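Local coordinates for protein tapirin (Caldicellulosiruptor kristjanssonii, PDB 6N2B) that binds cellulose as a beta-helical, calcium-containing adhesion protein, probably helping this extremely thermophilic bacterium attach to plant biomass, at residues 217-223 / 237-243; 503-509 / 526-532. All coordinates share one frame; numbering follows the deposited sequence.

Interaction 1: residues 217-223 / 237-243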
loop_
_atom_site.group_PDB
_atom_site.type_symbol
_atom_site.label_atom_id
_atom_site.label_comp_id
_atom_site.label_asym_id
_atom_site.label_seq_id
_atom_site.Cartn_x
_atom_site.Cartn_y
_atom_site.Cartn_z
ATOM N N PRO A 217 -2.778 -5.927 -7.808
ATOM C CA PRO A 217 -1.821 -5.588 -8.863
ATOM C C PRO A 217 -1.175 -6.832 -9.447
ATOM O O PRO A 217 -1.216 -7.931 -8.881
ATOM C CB PRO A 217 -0.782 -4.721 -8.137
ATOM C CG PRO A 217 -0.797 -5.205 -6.758
ATOM C CD PRO A 217 -2.249 -5.596 -6.468
ATOM N N ASN A 218 -0.578 -6.628 -10.610
ATOM C CA ASN A 218 0.161 -7.665 -11.290
ATOM C C ASN A 218 1.498 -7.915 -10.602
ATOM O O ASN A 218 2.033 -7.071 -9.874
ATOM C CB ASN A 218 0.414 -7.248 -12.735
ATOM C CG ASN A 218 1.036 -5.870 -12.819
ATOM O OD1 ASN A 218 0.369 -4.877 -12.584
ATOM N ND2 ASN A 218 2.330 -5.808 -13.111
ATOM N N TYR A 219 2.052 -9.086 -10.878
ATOM C CA TYR A 219 3.453 -9.361 -10.588
ATOM C C TYR A 219 4.362 -8.294 -11.190
ATOM O O TYR A 219 4.207 -7.921 -12.355
ATOM C CB TYR A 219 3.803 -10.730 -11.161
ATOM C CG TYR A 219 5.223 -11.169 -10.952
ATOM C CD1 TYR A 219 5.643 -11.636 -9.713
ATOM C CD2 TYR A 219 6.134 -11.154 -12.006
ATOM C CE1 TYR A 219 6.930 -12.060 -9.523
ATOM C CE2 TYR A 219 7.424 -11.577 -11.827
ATOM C CZ TYR A 219 7.826 -12.031 -10.580
ATOM O OH TYR A 219 9.126 -12.457 -10.377
ATOM N N LYS A 220 5.326 -7.822 -10.395
ATOM C CA LYS A 220 6.217 -6.727 -10.784
ATOM C C LYS A 220 5.443 -5.420 -10.921
ATOM O O LYS A 220 5.102 -4.985 -12.025
ATOM C CB LYS A 220 6.957 -7.060 -12.084
ATOM C CG LYS A 220 8.422 -7.329 -11.890
ATOM C CD LYS A 220 9.205 -6.007 -11.806
ATOM C CE LYS A 220 10.722 -6.228 -11.692
ATOM N NZ LYS A 220 11.220 -6.250 -10.280
ATOM N N PHE A 221 5.136 -4.793 -9.797
ATOM C CA PHE A 221 4.388 -3.545 -9.799
ATOM C C PHE A 221 5.062 -2.634 -8.797
ATOM O O PHE A 221 5.180 -2.978 -7.616
ATOM C CB PHE A 221 2.918 -3.772 -9.433
ATOM C CG PHE A 221 2.034 -2.550 -9.592
ATOM C CD1 PHE A 221 1.852 -1.660 -8.542
ATOM C CD2 PHE A 221 1.338 -2.325 -10.772
ATOM C CE1 PHE A 221 1.009 -0.551 -8.675
ATOM C CE2 PHE A 221 0.501 -1.207 -10.907
ATOM C CZ PHE A 221 0.341 -0.325 -9.854
ATOM N N THR A 222 5.545 -1.502 -9.276
ATOM C CA THR A 222 6.158 -0.504 -8.423
ATOM C C THR A 222 5.284 0.735 -8.450
ATOM O O THR A 222 4.921 1.217 -9.527
ATOM C CB THR A 222 7.566 -0.150 -8.893
ATOM O OG1 THR A 222 8.416 -1.303 -8.832
ATOM C CG2 THR A 222 8.121 0.953 -8.034
ATOM N N VAL A 223 4.927 1.235 -7.279
ATOM C CA VAL A 223 4.372 2.569 -7.156
ATOM C C VAL A 223 5.402 3.444 -6.447
ATOM O O VAL A 223 5.963 3.065 -5.409
ATOM C CB VAL A 223 3.008 2.564 -6.449
ATOM C CG1 VAL A 223 3.043 1.715 -5.208
ATOM C CG2 VAL A 223 2.617 3.986 -6.118
ATOM N N GLN A 237 0.923 -10.231 -5.746
ATOM C CA GLN A 237 1.387 -11.556 -6.149
ATOM C C GLN A 237 2.883 -11.604 -6.466
ATOM O O GLN A 237 3.310 -12.366 -7.332
ATOM C CB GLN A 237 0.575 -12.054 -7.343
ATOM C CG GLN A 237 0.589 -11.135 -8.553
ATOM C CD GLN A 237 -0.204 -11.700 -9.744
ATOM O OE1 GLN A 237 -1.007 -10.987 -10.360
ATOM N NE2 GLN A 237 0.033 -12.975 -10.080
ATOM N N GLY A 238 3.686 -10.820 -5.775
ATOM C CA GLY A 238 5.121 -10.934 -5.925
ATOM C C GLY A 238 5.714 -9.699 -6.574
ATOM O O GLY A 238 5.073 -9.020 -7.389
ATOM N N GLU A 239 6.959 -9.395 -6.193
ATOM C CA GLU A 239 7.714 -8.260 -6.727
ATOM C C GLU A 239 6.921 -6.962 -6.639
ATOM O O GLU A 239 6.924 -6.145 -7.565
ATOM C CB GLU A 239 8.150 -8.508 -8.174
ATOM C CG GLU A 239 9.162 -9.613 -8.362
ATOM C CD GLU A 239 10.500 -9.324 -7.714
ATOM O OE1 GLU A 239 10.858 -8.131 -7.557
ATOM O OE2 GLU A 239 11.195 -10.309 -7.371
ATOM N N PHE A 240 6.216 -6.773 -5.530
ATOM C CA PHE A 240 5.476 -5.539 -5.318
ATOM C C PHE A 240 6.349 -4.549 -4.555
ATOM O O PHE A 240 6.911 -4.890 -3.515
ATOM C CB PHE A 240 4.179 -5.805 -4.560
ATOM C CG PHE A 240 3.433 -4.557 -4.215
ATOM C CD1 PHE A 240 2.589 -3.966 -5.140
ATOM C CD2 PHE A 240 3.594 -3.957 -2.982
ATOM C CE1 PHE A 240 1.904 -2.801 -4.830
ATOM C CE2 PHE A 240 2.921 -2.802 -2.668
ATOM C CZ PHE A 240 2.075 -2.219 -3.590
ATOM N N LYS A 241 6.471 -3.328 -5.075
ATOM C CA LYS A 241 7.335 -2.321 -4.466
ATOM C C LYS A 241 6.610 -0.987 -4.348
ATOM O O LYS A 241 6.005 -0.504 -5.310
ATOM C CB LYS A 241 8.627 -2.142 -5.254
ATOM C CG LYS A 241 9.596 -3.267 -5.037
ATOM C CD LYS A 241 10.622 -3.321 -6.149
ATOM C CE LYS A 241 11.933 -3.906 -5.679
ATOM N NZ LYS A 241 11.751 -5.291 -5.165
ATOM N N ALA A 242 6.683 -0.398 -3.167
ATOM C CA ALA A 242 6.220 0.958 -2.918
ATOM C C ALA A 242 7.435 1.785 -2.499
ATOM O O ALA A 242 7.978 1.592 -1.406
ATOM C CB ALA A 242 5.138 0.955 -1.844
ATOM N N ILE A 243 7.886 2.684 -3.362
ATOM C CA ILE A 243 9.074 3.488 -3.084
ATOM C C ILE A 243 8.646 4.926 -2.834
ATOM O O ILE A 243 8.121 5.590 -3.736
ATOM C CB ILE A 243 10.090 3.425 -4.231
ATOM C CG1 ILE A 243 10.459 1.980 -4.544
ATOM C CG2 ILE A 243 11.329 4.215 -3.877
ATOM C CD1 ILE A 243 11.293 1.854 -5.806
HETATM O O HOH W 1 1.988 -8.020 -7.197
HETATM O O HOH W 2 8.312 -4.238 -8.676
#
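Phe-221 and Phe-240 stand side by side and point the same way, with Phe-221 CD1 3.9 Å from Phe-240 CE1. Pro-217 extends this apolar row. Its CG lies 4.0 Å from Phe-240 CD1, and its CB sits over one face of the Phe-221 ring. Further along, Val-223 CG1 packs on Ala-242 CB at 4.0 Å.

Tyr-219 has CG anti to the backbone N (chi1 180°), which lays its ring alongside Glu-239. Glu-239 CB covers one ring face near the rim. Gln-237 O approaches the ring edge, 3.4 Å from Tyr-219 CD1.

Three charged residues form a salt-bridge network. Lys-220 NZ forms a salt bridge with Glu-239 OE1 at 3.3 Å, though its hydrogen bond is weak. Lys-241 NZ reaches the same oxygen only at long range. The other oxygen, OE2, is held by Asn-285.

Five backbone hydrogen bonds join the segments, from Lys-220 N to Gly-238 O through Ile-243 N to Val-223 O. One water links Asn-218 O, Gln-237 N and Gly-238 O. A second links Thr-222 OG1 to Glu-239 O.

The parallel, in-register pairing, with Phe-221 beside Phe-240 on adjacent strands, is typical of a parallel beta-helix.

Interaction 2: residues 503-509 / 526-532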
loop_
_atom_site.group_PDB
_atom_site.type_symbol
_atom_site.label_atom_id
_atom_site.label_comp_id
_atom_site.label_asym_id
_atom_site.label_seq_id
_atom_site.Cartn_x
_atom_site.Cartn_y
_atom_site.Cartn_z
ATOM N N GLY A 503 12.123 -3.033 -19.292
ATOM C CA GLY A 503 11.039 -3.987 -19.452
ATOM C C GLY A 503 9.774 -3.613 -18.713
ATOM O O GLY A 503 9.014 -4.499 -18.299
ATOM N N LYS A 504 9.520 -2.319 -18.529
ATOM C CA LYS A 504 8.376 -1.867 -17.751
ATOM C C LYS A 504 7.542 -0.851 -18.525
ATOM O O LYS A 504 8.069 -0.001 -19.246
ATOM C CB LYS A 504 8.810 -1.236 -16.417
ATOM C CG LYS A 504 9.595 -2.127 -15.475
ATOM C CD LYS A 504 9.584 -1.527 -14.073
ATOM C CE LYS A 504 10.605 -2.170 -13.144
ATOM N NZ LYS A 504 11.011 -3.537 -13.566
ATOM N N LEU A 505 6.233 -0.952 -18.367
ATOM C CA LEU A 505 5.323 0.129 -18.705
ATOM C C LEU A 505 5.455 1.234 -17.666
ATOM O O LEU A 505 5.191 1.002 -16.486
ATOM C CB LEU A 505 3.913 -0.427 -18.697
ATOM C CG LEU A 505 2.857 0.063 -19.642
ATOM C CD1 LEU A 505 3.484 0.363 -20.997
ATOM C CD2 LEU A 505 1.852 -1.080 -19.720
ATOM N N VAL A 506 5.858 2.428 -18.071
ATOM C CA VAL A 506 6.048 3.536 -17.134
ATOM C C VAL A 506 4.855 4.494 -17.241
ATOM O O VAL A 506 4.784 5.339 -18.140
ATOM C CB VAL A 506 7.380 4.248 -17.375
ATOM C CG1 VAL A 506 7.513 5.423 -16.445
ATOM C CG2 VAL A 506 8.533 3.278 -17.169
ATOM N N ILE A 507 3.914 4.386 -16.310
ATOM C CA ILE A 507 2.774 5.287 -16.245
ATOM C C ILE A 507 3.060 6.371 -15.215
ATOM O O ILE A 507 3.214 6.078 -14.022
ATOM C CB ILE A 507 1.488 4.537 -15.886
ATOM C CG1 ILE A 507 1.209 3.433 -16.912
ATOM C CG2 ILE A 507 0.334 5.522 -15.790
ATOM C CD1 ILE A 507 0.445 2.260 -16.348
ATOM N N GLU A 508 3.104 7.624 -15.665
ATOM C CA GLU A 508 3.268 8.778 -14.792
ATOM C C GLU A 508 1.904 9.451 -14.642
ATOM O O GLU A 508 1.370 10.002 -15.617
ATOM C CB GLU A 508 4.290 9.752 -15.368
ATOM C CG GLU A 508 5.650 9.141 -15.691
ATOM C CD GLU A 508 6.781 10.184 -15.705
ATOM O OE1 GLU A 508 6.573 11.286 -15.157
ATOM O OE2 GLU A 508 7.878 9.909 -16.250
ATOM N N GLY A 509 1.347 9.422 -13.423
ATOM C CA GLY A 509 0.019 9.956 -13.168
ATOM C C GLY A 509 -0.648 9.247 -12.006
ATOM O O GLY A 509 -0.149 9.349 -10.885
ATOM N N GLY A 526 6.627 -5.447 -16.450
ATOM C CA GLY A 526 6.208 -4.859 -15.202
ATOM C C GLY A 526 5.691 -3.435 -15.362
ATOM O O GLY A 526 5.902 -2.781 -16.377
ATOM N N ILE A 527 4.983 -2.965 -14.340
ATOM C CA ILE A 527 4.482 -1.597 -14.287
ATOM C C ILE A 527 5.360 -0.804 -13.334
ATOM O O ILE A 527 5.667 -1.268 -12.232
ATOM C CB ILE A 527 3.020 -1.554 -13.820
ATOM C CG1 ILE A 527 2.190 -2.598 -14.560
ATOM C CG2 ILE A 527 2.459 -0.150 -13.967
ATOM C CD1 ILE A 527 1.726 -2.178 -15.888
ATOM N N GLU A 528 5.755 0.385 -13.745
ATOM C CA GLU A 528 6.372 1.362 -12.861
ATOM C C GLU A 528 5.422 2.549 -12.876
ATOM O O GLU A 528 5.436 3.334 -13.826
ATOM C CB GLU A 528 7.768 1.731 -13.348
ATOM C CG GLU A 528 8.351 3.046 -12.809
ATOM C CD GLU A 528 9.269 2.837 -11.620
ATOM O OE1 GLU A 528 9.816 1.705 -11.485
ATOM O OE2 GLU A 528 9.432 3.798 -10.822
ATOM N N LEU A 529 4.573 2.661 -11.854
ATOM C CA LEU A 529 3.609 3.757 -11.747
ATOM C C LEU A 529 4.216 4.873 -10.900
ATOM O O LEU A 529 4.370 4.729 -9.683
ATOM C CB LEU A 529 2.298 3.276 -11.134
ATOM C CG LEU A 529 1.323 4.374 -10.690
ATOM C CD1 LEU A 529 0.855 5.153 -11.889
ATOM C CD2 LEU A 529 0.122 3.802 -9.988
ATOM N N ILE A 530 4.558 5.985 -11.531
ATOM C CA ILE A 530 5.174 7.117 -10.842
ATOM C C ILE A 530 4.086 8.146 -10.571
ATOM O O ILE A 530 3.564 8.760 -11.505
ATOM C CB ILE A 530 6.318 7.729 -11.667
ATOM C CG1 ILE A 530 7.295 6.653 -12.133
ATOM C CG2 ILE A 530 7.036 8.808 -10.877
ATOM C CD1 ILE A 530 8.589 7.231 -12.680
ATOM N N TYR A 531 3.754 8.367 -9.303
ATOM C CA TYR A 531 2.687 9.311 -8.983
ATOM C C TYR A 531 3.048 10.718 -9.464
ATOM O O TYR A 531 4.174 11.191 -9.275
ATOM C CB TYR A 531 2.405 9.304 -7.476
ATOM C CG TYR A 531 1.580 10.485 -6.996
ATOM C CD1 TYR A 531 0.196 10.507 -7.155
ATOM C CD2 TYR A 531 2.190 11.583 -6.383
ATOM C CE1 TYR A 531 -0.552 11.587 -6.718
ATOM C CE2 TYR A 531 1.464 12.654 -5.947
ATOM C CZ TYR A 531 0.089 12.664 -6.120
ATOM O OH TYR A 531 -0.654 13.749 -5.685
ATOM N N LYS A 532 2.100 11.370 -10.126
ATOM C CA LYS A 532 2.213 12.782 -10.485
ATOM C C LYS A 532 0.849 13.424 -10.280
ATOM O O LYS A 532 -0.127 13.029 -10.928
ATOM C CB LYS A 532 2.688 12.978 -11.933
ATOM C CG LYS A 532 4.103 12.474 -12.225
ATOM C CD LYS A 532 5.183 13.457 -11.766
ATOM C CE LYS A 532 6.586 12.863 -11.904
ATOM N NZ LYS A 532 7.713 13.835 -11.668
#
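The Tyr-531 ring meets Gly-509 obliquely, with Tyr-531 CD1 3.9 Å from Gly-509 O. Its hydroxyl bonds to Phe-205 O. The other flat groups are two carboxylates. Glu-508 runs side by side with Lys-532, and its OE1 lies 3.6 Å from Lys-532 CE. The ammonium NZ is 4.5 Å from OE1, too far for a salt bridge. Glu-528 turns its OE2 to Arg-224 in a salt bridge.

The Lys-504 chain crosses Glu-528, with Lys-504 CD 3.8 Å from Glu-528 CB. With an alanine at Lys-504 the CD methylene beside Glu-528 CB would be missing, so that carbon would probably lose its cover on this side. Val-506 continues this face beside Glu-528.

The buried face carries Leu-505, Ile-507, Ile-527 and Leu-529. Ile-507 bridges two neighbours. Its CG1 is anti to the carbonyl carbon (chi1 -58°), which brings CD1 within 3.9 Å of Ile-527 CG2, while its CG2 lies 4.0 Å from Leu-529 CD1. Leu-505 CB packs on Ile-527 CD1.

Seven backbone hydrogen bonds join the two segments. Gly-526 N to Gly-503 O begins the ladder, and Ile-507 N to Glu-528 O is weak. In the last, Lys-532 N meets a lone pair of Gly-509 O in the carbonyl plane. The chain turns a corner at Gly-509, whose backbone angles would jam a side chain against the preceding carbonyl.

Strand 526-531 runs between 504-508 and 221-224. Strand 504-508 also pairs antiparallel with 498-499, across a G1 beta bulge at Gly-503 and Lys-504. Phe-489 of strand 487-489 and Ile-522 of strand 520-522 pack against the buried face.

The centres of interactions 1 and 2 lie about 11 Å apart. Along the chain, interaction 1 closes before interaction 2 opens. In space they are direct neighbours, because strand 221-224 pairs in parallel with strand 526-531. The order across this part of the beta-helix is thus 504-508, 526-531, 221-224, 240-250. Thr-222 makes the join: its O and N probably bond to Leu-529 N (2.8 Å) and Ile-527 O (3.0 Å). Phe-221 also packs on Ile-527 and Leu-529. Two parts of the chain remote in sequence therefore form one continuous run of parallel strands and share a buried face. Both contacts lie away from the calcium site.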